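Local structure of cytochrome C (Thioalkalivibrio paradoxus ARh 1, 5N1T) at residues Y39-P44 against G50-L55; M67-F70 against T74-S77. The protein binds heme c covalently as a small c-type cytochrome and probably serves as a carrier of electrons. All blocks are in the same frame, centred on the assembly; numbering follows the deposited sequence.

Contact 1 (Y39-P44 against G50-L55); sequences YGCHGP and GGIPSL. With HEC (heme c), chain F.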
# COMPACT_ATOMS: atom_id res chain seq x y z
N TYR B 39 6.44 -27.95 -9.75
CA TYR B 39 5.21 -27.72 -10.48
C TYR B 39 4.62 -26.36 -10.15
O TYR B 39 3.91 -25.79 -10.97
CB TYR B 39 4.19 -28.86 -10.29
CG TYR B 39 4.74 -30.28 -10.51
CD1 TYR B 39 5.52 -30.59 -11.63
CD2 TYR B 39 4.45 -31.33 -9.60
CE1 TYR B 39 6.02 -31.87 -11.82
CE2 TYR B 39 4.94 -32.62 -9.80
CZ TYR B 39 5.73 -32.89 -10.91
OH TYR B 39 6.24 -34.16 -11.13
N GLY B 40 4.96 -25.84 -8.97
CA GLY B 40 4.58 -24.51 -8.53
C GLY B 40 4.86 -23.44 -9.56
O GLY B 40 3.97 -22.63 -9.84
N CYS B 41 6.06 -23.44 -10.15
CA CYS B 41 6.37 -22.55 -11.30
C CYS B 41 6.21 -23.21 -12.66
O CYS B 41 5.85 -22.53 -13.62
CB CYS B 41 7.80 -22.05 -11.29
SG CYS B 41 8.33 -20.94 -9.97
N HIS B 42 6.53 -24.52 -12.74
CA HIS B 42 6.65 -25.18 -14.04
C HIS B 42 5.28 -25.74 -14.53
O HIS B 42 5.19 -26.22 -15.67
CB HIS B 42 7.80 -26.22 -14.07
CG HIS B 42 9.18 -25.63 -14.22
ND1 HIS B 42 9.69 -25.18 -15.44
CD2 HIS B 42 10.19 -25.45 -13.32
CE1 HIS B 42 10.93 -24.74 -15.27
NE2 HIS B 42 11.25 -24.88 -14.00
N GLY B 43 4.24 -25.62 -13.71
CA GLY B 43 2.87 -26.01 -14.11
C GLY B 43 2.55 -27.42 -13.67
O GLY B 43 3.49 -28.13 -13.31
N PRO B 44 1.26 -27.85 -13.72
CA PRO B 44 0.94 -29.19 -13.16
C PRO B 44 1.66 -30.25 -13.97
O PRO B 44 1.64 -30.18 -15.21
CB PRO B 44 -0.59 -29.33 -13.32
CG PRO B 44 -1.04 -28.13 -14.11
CD PRO B 44 0.16 -27.34 -14.58
N GLY B 50 2.99 -21.28 -20.15
CA GLY B 50 3.84 -20.37 -20.91
C GLY B 50 4.81 -19.59 -20.05
O GLY B 50 4.73 -19.63 -18.82
N GLY B 51 5.70 -18.88 -20.70
CA GLY B 51 6.71 -18.09 -20.04
C GLY B 51 7.83 -18.98 -19.57
O GLY B 51 8.89 -19.08 -20.23
N ILE B 52 7.60 -19.60 -18.42
CA ILE B 52 8.56 -20.50 -17.80
C ILE B 52 8.50 -21.74 -18.72
O ILE B 52 7.41 -22.14 -19.11
CB ILE B 52 8.21 -20.81 -16.30
CG1 ILE B 52 8.10 -19.51 -15.45
CG2 ILE B 52 9.25 -21.74 -15.67
CD1 ILE B 52 7.73 -19.69 -13.98
N PRO B 53 9.66 -22.29 -19.11
CA PRO B 53 9.57 -23.47 -20.00
C PRO B 53 8.91 -24.69 -19.32
O PRO B 53 8.72 -24.69 -18.09
CB PRO B 53 11.03 -23.75 -20.38
CG PRO B 53 11.84 -23.07 -19.33
CD PRO B 53 11.05 -21.86 -18.93
N SER B 54 8.52 -25.66 -20.16
CA SER B 54 7.85 -26.91 -19.76
C SER B 54 8.87 -27.91 -19.21
O SER B 54 10.08 -27.77 -19.41
CB SER B 54 7.08 -27.56 -20.92
OG SER B 54 5.85 -26.91 -21.17
N LEU B 55 8.39 -28.92 -18.51
CA LEU B 55 9.30 -29.84 -17.86
C LEU B 55 9.07 -31.27 -18.34
O LEU B 55 10.03 -32.04 -18.53
CB LEU B 55 9.16 -29.70 -16.35
CG LEU B 55 10.47 -29.54 -15.58
CD1 LEU B 55 11.18 -28.28 -16.05
CD2 LEU B 55 10.24 -29.55 -14.07
FE HEC F . 12.73 -24.41 -12.94
CHA HEC F . 14.20 -23.39 -15.93
CHB HEC F . 13.71 -27.59 -13.56
CHC HEC F . 11.83 -25.30 -9.69
CHD HEC F . 11.38 -21.35 -12.54
NA HEC F . 13.80 -25.31 -14.49
C1A HEC F . 14.28 -24.81 -15.63
C2A HEC F . 14.95 -25.78 -16.54
C3A HEC F . 14.81 -27.04 -15.81
C4A HEC F . 14.09 -26.61 -14.59
CMA HEC F . 15.27 -28.42 -16.15
CAA HEC F . 15.58 -25.51 -17.89
CBA HEC F . 14.40 -25.71 -18.84
CGA HEC F . 14.73 -25.63 -20.32
O1A HEC F . 15.80 -25.11 -20.72
O2A HEC F . 13.90 -26.08 -21.14
NB HEC F . 12.78 -26.15 -11.80
C1B HEC F . 13.20 -27.36 -12.23
C2B HEC F . 13.12 -28.48 -11.28
C3B HEC F . 12.59 -27.81 -10.09
C4B HEC F . 12.39 -26.38 -10.52
CMB HEC F . 13.53 -29.92 -11.42
CAB HEC F . 12.40 -28.62 -8.86
CBB HEC F . 11.89 -28.17 -7.55
NC HEC F . 11.74 -23.48 -11.36
C1C HEC F . 11.41 -23.96 -10.13
C2C HEC F . 10.67 -23.00 -9.25
C3C HEC F . 10.57 -21.81 -10.14
C4C HEC F . 11.24 -22.24 -11.38
CMC HEC F . 10.18 -23.24 -7.85
CAC HEC F . 9.94 -20.46 -10.02
CBC HEC F . 9.30 -19.91 -8.81
ND HEC F . 12.79 -22.67 -14.05
C1D HEC F . 12.24 -21.50 -13.72
C2D HEC F . 12.48 -20.41 -14.69
C3D HEC F . 13.32 -21.05 -15.71
C4D HEC F . 13.44 -22.41 -15.19
CMD HEC F . 11.98 -19.00 -14.67
CAD HEC F . 13.94 -20.47 -16.95
CBD HEC F . 15.40 -20.31 -16.54
CGD HEC F . 15.72 -19.06 -15.74
O1D HEC F . 15.59 -17.94 -16.27
O2D HEC F . 16.13 -19.20 -14.56

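Contact 2 (M67-F70 against T74-S77); sequences MLAF and TRES. With HEC (heme c), chain F.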
# COMPACT_ATOMS: atom_id res chain seq x y z
N MET B 67 19.94 -28.91 -13.68
CA MET B 67 19.86 -28.52 -12.28
C MET B 67 21.26 -28.17 -11.80
O MET B 67 21.51 -27.03 -11.40
CB MET B 67 19.32 -29.66 -11.42
CG MET B 67 17.83 -29.93 -11.55
SD MET B 67 16.90 -28.54 -10.91
CE MET B 67 16.64 -29.09 -9.22
N LEU B 68 22.17 -29.14 -11.92
CA LEU B 68 23.56 -29.00 -11.48
C LEU B 68 24.26 -27.87 -12.22
O LEU B 68 25.08 -27.16 -11.61
CB LEU B 68 24.35 -30.31 -11.64
CG LEU B 68 23.77 -31.57 -10.98
CD1 LEU B 68 24.12 -32.79 -11.83
CD2 LEU B 68 24.21 -31.78 -9.53
N ALA B 69 23.93 -27.71 -13.52
CA ALA B 69 24.46 -26.63 -14.38
C ALA B 69 24.05 -25.23 -13.88
O ALA B 69 24.85 -24.28 -13.91
CB ALA B 69 24.03 -26.82 -15.83
N PHE B 70 22.80 -25.13 -13.43
CA PHE B 70 22.26 -23.89 -12.87
C PHE B 70 22.90 -23.65 -11.52
O PHE B 70 23.34 -22.53 -11.21
CB PHE B 70 20.75 -23.99 -12.70
CG PHE B 70 19.94 -23.74 -13.96
CD1 PHE B 70 20.20 -22.65 -14.79
CD2 PHE B 70 18.87 -24.59 -14.29
CE1 PHE B 70 19.42 -22.42 -15.92
CE2 PHE B 70 18.09 -24.36 -15.41
CZ PHE B 70 18.36 -23.28 -16.24
N THR B 74 27.40 -22.54 -14.44
CA THR B 74 27.62 -22.91 -15.84
C THR B 74 26.53 -22.43 -16.77
O THR B 74 26.81 -21.91 -17.86
CB THR B 74 27.65 -24.43 -15.97
OG1 THR B 74 28.69 -24.92 -15.13
CG2 THR B 74 27.85 -24.89 -17.46
N ARG B 75 25.29 -22.66 -16.33
CA ARG B 75 24.11 -22.19 -17.01
C ARG B 75 23.51 -21.04 -16.17
O ARG B 75 23.18 -21.22 -14.98
CB ARG B 75 23.14 -23.35 -17.22
CG ARG B 75 22.54 -23.35 -18.59
CD ARG B 75 21.57 -24.49 -18.75
NE ARG B 75 20.37 -23.98 -19.40
CZ ARG B 75 19.47 -24.70 -20.06
NH1 ARG B 75 19.61 -26.01 -20.21
NH2 ARG B 75 18.42 -24.09 -20.61
N GLU B 76 23.46 -19.85 -16.78
CA GLU B 76 22.93 -18.60 -16.21
C GLU B 76 21.43 -18.74 -15.92
O GLU B 76 20.68 -19.23 -16.78
CB GLU B 76 23.12 -17.45 -17.21
CG GLU B 76 24.57 -17.07 -17.47
CD GLU B 76 25.10 -16.11 -16.43
OE1 GLU B 76 24.82 -14.89 -16.55
OE2 GLU B 76 25.77 -16.59 -15.48
N SER B 77 20.99 -18.33 -14.73
CA SER B 77 19.54 -18.36 -14.44
C SER B 77 19.04 -17.00 -14.00
O SER B 77 19.83 -16.17 -13.57
CB SER B 77 19.21 -19.43 -13.40
OG SER B 77 19.68 -19.07 -12.12
FE HEC F . 12.73 -24.41 -12.94
CHA HEC F . 14.20 -23.39 -15.93
CHB HEC F . 13.71 -27.59 -13.56
CHC HEC F . 11.83 -25.30 -9.69
CHD HEC F . 11.38 -21.35 -12.54
NA HEC F . 13.80 -25.31 -14.49
C1A HEC F . 14.28 -24.81 -15.63
C2A HEC F . 14.95 -25.78 -16.54
C3A HEC F . 14.81 -27.04 -15.81
C4A HEC F . 14.09 -26.61 -14.59
CMA HEC F . 15.27 -28.42 -16.15
CAA HEC F . 15.58 -25.51 -17.89
CBA HEC F . 14.40 -25.71 -18.84
CGA HEC F . 14.73 -25.63 -20.32
O1A HEC F . 15.80 -25.11 -20.72
O2A HEC F . 13.90 -26.08 -21.14
NB HEC F . 12.78 -26.15 -11.80
C1B HEC F . 13.20 -27.36 -12.23
C2B HEC F . 13.12 -28.48 -11.28
C3B HEC F . 12.59 -27.81 -10.09
C4B HEC F . 12.39 -26.38 -10.52
CMB HEC F . 13.53 -29.92 -11.42
CAB HEC F . 12.40 -28.62 -8.86
CBB HEC F . 11.89 -28.17 -7.55
NC HEC F . 11.74 -23.48 -11.36
C1C HEC F . 11.41 -23.96 -10.13
C2C HEC F . 10.67 -23.00 -9.25
C3C HEC F . 10.57 -21.81 -10.14
C4C HEC F . 11.24 -22.24 -11.38
CMC HEC F . 10.18 -23.24 -7.85
CAC HEC F . 9.94 -20.46 -10.02
CBC HEC F . 9.30 -19.91 -8.81
ND HEC F . 12.79 -22.67 -14.05
C1D HEC F . 12.24 -21.50 -13.72
C2D HEC F . 12.48 -20.41 -14.69
C3D HEC F . 13.32 -21.05 -15.71
C4D HEC F . 13.44 -22.41 -15.19
CMD HEC F . 11.98 -19.00 -14.67
CAD HEC F . 13.94 -20.47 -16.95
CBD HEC F . 15.40 -20.31 -16.54
CGD HEC F . 15.72 -19.06 -15.74
O1D HEC F . 15.59 -17.94 -16.27
O2D HEC F . 16.13 -19.20 -14.56

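Contact 1 (Y39-P44 against G50-L55)
His42 ND1 gives its proton to the backbone carbonyl Pro53 O, 2.9 Å away, in a fairly straight bond of 158° at the hydrogen. The acceptor lies almost in the plane of the imidazole, so the ring reaches the loop with one nitrogen while its other, His42 NE2, binds the heme iron at 1.9 Å. Two aliphatic side chains of segment 50-55 clamp the ring. Leu55 brings CD1 down over one face, 3.6 Å from the ring centroid and only 15° off its normal, a CH-pi contact. Over the opposite face lies Ile52 CG2, 3.5 Å from His42 CE1, and both side chains run roughly perpendicular to that of the histidine. In Ile52, CG2 stands anti to the backbone N, and the other branch carries CD1 back to the helix end, where it packs 3.6 Å from Cys41 CB. Cys41 is joined by its SG to the heme vinyl-derived carbon CAC. With Cys38 it completes the CXXCH signature of c-type cytochromes, here closing helix 29-42. Met80 ligates the iron as the second axial residue, and Pro53 sets its ring against the propionate carbon CBA of the heme. This is the proximal side of a cytochrome c pocket, built from helix end and following loop. With one nitrogen on the metal, the other on a carbonyl and both faces packed, the imidazole is restrained in its rotation; the bond to Pro53 O would also be expected to make the ligand somewhat more electron-rich, tending to favour ferric heme.

Contact 2 (M67-F70 against T74-S77)
Phe70 and Arg75 lie against each other at a slant, the planes of ring and guanidinium 46° apart. Arg75 passes its CD over one face of the phenyl ring, and further out its NE comes 3.8 Å from Phe70 CZ. Phe70 CZ and, more loosely, the heme propionate carbon CAA lie over the same face of the guanidinium. From there Arg75 NH2 donates to the propionate oxygen O1A of the heme at 2.8 Å, although the bond is bent to 133°. The phenyl ring in turn presents its edge to the porphyrin: Phe70 CE2 lies 3.6 Å from heme C2A, which sits near the ring plane. Glu76 O is another neighbour at the edge, whereas Ser77 CB approaches obliquely, 3.6 Å from Phe70 CD1. Phe70 has CG anti to its carbonyl carbon (chi1 -81°), which carries the ring off the helix to lie between segment 74-77 and the heme, where it also touches Met80.

The backbones are held in register by Arg75 N, which binds Ala69 O at 2.9 Å in an almost linear bond that meets the carbonyl from above its plane, and by a CA-H...O contact from Phe70 CA to Arg75 O. Beside them the methyl Ala69 CB packs 3.8 Å from Arg75 CB, an apolar side-chain contact. The hydroxyls turn elsewhere: Ser77 OG bonds to Gln81 N, and Thr74 OG1 to Ser72 OG. Together, the end of helix 60-72 and the loop leading to the Met80 ligand make one wall of the heme pocket, in which the arginine's charge would be expected to offset that of a propionate and so to favour its ionised form.

From the N terminus, helix 29-42 ends at the CXXCH motif, and contact 1 closes the short loop that follows, folding 50-55 back onto the helix end. The chain then enters helix 60-72, and contact 2 closes a second, tighter turn between that helix and the loop running on to helix 80-84. The two stand in series, neither nested nor crossed. The centres of contact 1 and contact 2 are about 17 Å apart. The nearest atoms of contact 1 and contact 2 are about 7 Å apart, so the two meet through the heme rather than directly. Contact 1 lies on the histidine side and contact 2 on the methionine side, and both reach the same heme propionate.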